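Local coordinates for uncharacterized protein (Bacteroides cellulosilyticus, PDB 5JVK) that probably hydrolyses O-glycosidic bonds as a family 39 glycoside hydrolase built round an eight-stranded parallel beta/alpha barrel, at residues A[460-463]-A[464-467]. Numbering follows the deposited sequence.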
ATOM      1  N   PRO A 460      15.745   7.347 -26.075  1.00 53.23           N
ATOM      2  CA  PRO A 460      16.496   6.101 -25.876  1.00 54.03           C
ATOM      3  C   PRO A 460      16.054   4.966 -26.816  1.00 54.38           C
ATOM      4  O   PRO A 460      16.893   4.182 -27.264  1.00 53.72           O
ATOM      5  CB  PRO A 460      16.226   5.766 -24.408  1.00 53.67           C
ATOM      6  CG  PRO A 460      14.896   6.365 -24.114  1.00 53.60           C
ATOM      7  CD  PRO A 460      14.707   7.533 -25.039  1.00 53.31           C
ATOM      8  N   THR A 461      14.750   4.887 -27.083  1.00 55.18           N
ATOM      9  CA  THR A 461      14.180   4.053 -28.137  1.00 55.29           C
ATOM     10  C   THR A 461      13.727   5.009 -29.246  1.00 54.38           C
ATOM     11  O   THR A 461      13.696   6.229 -29.040  1.00 53.55           O
ATOM     12  CB  THR A 461      12.972   3.244 -27.600  1.00 56.57           C
ATOM     13  OG1 THR A 461      13.234   2.802 -26.258  1.00 56.51           O
ATOM     14  CG2 THR A 461      12.669   2.028 -28.477  1.00 57.43           C
ATOM     15  N   ASP A 462      13.388   4.471 -30.418  1.00 53.14           N
ATOM     16  CA  ASP A 462      12.799   5.282 -31.497  1.00 52.40           C
ATOM     17  C   ASP A 462      11.465   5.895 -31.065  1.00 49.74           C
ATOM     18  O   ASP A 462      10.746   5.332 -30.237  1.00 48.98           O
ATOM     19  CB  ASP A 462      12.596   4.457 -32.776  1.00 53.60           C
ATOM     20  CG  ASP A 462      13.906   3.986 -33.395  1.00 55.17           C
ATOM     21  OD1 ASP A 462      14.936   4.688 -33.269  1.00 56.93           O
ATOM     22  OD2 ASP A 462      13.901   2.904 -34.019  1.00 56.16           O
ATOM     23  N   VAL A 463      11.145   7.045 -31.648  1.00 47.76           N
ATOM     24  CA  VAL A 463      10.003   7.858 -31.218  1.00 46.96           C
ATOM     25  C   VAL A 463       8.656   7.185 -31.530  1.00 45.99           C
ATOM     26  O   VAL A 463       7.723   7.256 -30.728  1.00 44.56           O
ATOM     27  CB  VAL A 463      10.080   9.280 -31.830  1.00 46.79           C
ATOM     28  CG1 VAL A 463       8.824  10.088 -31.528  1.00 46.97           C
ATOM     29  CG2 VAL A 463      11.316  10.007 -31.308  1.00 47.07           C
ATOM     30  N   ASP A 464       8.567   6.531 -32.688  1.00 45.80           N
ATOM     31  CA  ASP A 464       7.373   5.757 -33.064  1.00 45.66           C
ATOM     32  C   ASP A 464       7.116   4.509 -32.200  1.00 44.67           C
ATOM     33  O   ASP A 464       6.011   3.968 -32.234  1.00 44.49           O
ATOM     34  CB  ASP A 464       7.415   5.374 -34.556  1.00 46.72           C
ATOM     35  CG  ASP A 464       8.558   4.418 -34.903  1.00 48.06           C
ATOM     36  OD1 ASP A 464       9.618   4.460 -34.238  1.00 48.82           O
ATOM     37  OD2 ASP A 464       8.394   3.633 -35.861  1.00 49.33           O
ATOM     38  N   LYS A 465       8.122   4.056 -31.442  1.00 44.11           N
ATOM     39  CA  LYS A 465       7.969   2.949 -30.480  1.00 43.44           C
ATOM     40  C   LYS A 465       7.729   3.406 -29.027  1.00 40.71           C
ATOM     41  O   LYS A 465       7.919   2.618 -28.099  1.00 39.82           O
ATOM     42  CB  LYS A 465       9.203   2.037 -30.529  1.00 45.25           C
ATOM     43  CG  LYS A 465       9.469   1.407 -31.886  1.00 47.68           C
ATOM     44  CD  LYS A 465      10.687   0.496 -31.840  1.00 49.70           C
ATOM     45  CE  LYS A 465      11.067  -0.001 -33.230  1.00 50.98           C
ATOM     46  NZ  LYS A 465      12.349  -0.762 -33.223  1.00 51.34           N
ATOM     47  N   LEU A 466       7.292   4.653 -28.825  1.00 38.62           N
ATOM     48  CA  LEU A 466       7.067   5.192 -27.482  1.00 37.42           C
ATOM     49  C   LEU A 466       5.669   5.787 -27.312  1.00 36.95           C
ATOM     50  O   LEU A 466       5.154   6.455 -28.212  1.00 36.78           O
ATOM     51  CB  LEU A 466       8.125   6.253 -27.151  1.00 37.10           C
ATOM     52  CG  LEU A 466       9.559   5.754 -26.937  1.00 36.71           C
ATOM     53  CD1 LEU A 466      10.522   6.928 -26.843  1.00 36.67           C
ATOM     54  CD2 LEU A 466       9.670   4.879 -25.696  1.00 36.47           C
ATOM     55  N   ARG A 467       5.065   5.517 -26.155  1.00 36.79           N
ATOM     56  CA  ARG A 467       3.839   6.176 -25.707  1.00 36.72           C
ATOM     57  C   ARG A 467       4.128   6.882 -24.389  1.00 34.55           C
ATOM     58  O   ARG A 467       4.801   6.320 -23.530  1.00 34.76           O
ATOM     59  CB  ARG A 467       2.719   5.160 -25.484  1.00 38.76           C
ATOM     60  CG  ARG A 467       1.929   4.772 -26.725  1.00 41.04           C
ATOM     61  CD  ARG A 467       0.608   4.126 -26.326  1.00 42.96           C
ATOM     62  NE  ARG A 467       0.811   2.978 -25.434  1.00 45.05           N
ATOM     63  CZ  ARG A 467      -0.077   2.496 -24.558  1.00 46.96           C
ATOM     64  NH1 ARG A 467      -1.287   3.046 -24.408  1.00 48.11           N
ATOM     65  NH2 ARG A 467       0.251   1.443 -23.808  1.00 46.74           N
TER
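Leu466 packs its branched end against Thr461 and the Asp462 carbonyl, beside a short 3-10 turn at Val463-Asp464 where the chain leaving strand 453-458 swings round into strand 466-469 of the antiparallel sheet beside the barrel. Two backbone bonds of the i to i+3 kind close this turn: Lys465 N reaches Asp462 O at 3.2 Å, and Leu466 N reaches Val463 O at 3.3 Å. Both are bent, with N-H...O angles of 141° and 145°. Leu466 suits its buried place because its two methyls divide the work: CD2 lies 4.1 Å from Thr461 CB, while CD1 rests against the carbonyl oxygens of Thr461 and Asp462. Its CG is anti to the carbonyl carbon (chi1 -70°), which brings CG to 3.5 Å from Asp462 O. Shortened to an alanine, this residue would lose both methyls and probably leave a gap beside Thr461 CB and weaken the contact with Leu478. The Val463 side chain, whose first bond points away from 464-467, touches Leu478 and Val480. On the exposed side, Asp464 OD1 lies 3.3 Å from Asp462 CB, and Lys465 runs extended alongside Asp462, crossing Thr461 with its CB 4.0 Å from Thr461 CG2. Its NZ stays 4.1 Å from Asp462 OD2, beyond a salt bridge, though it may partly offset the Asp462 charge. The two backbone bonds and the Leu466 packing probably hold the turn, while the exposed charges probably add little.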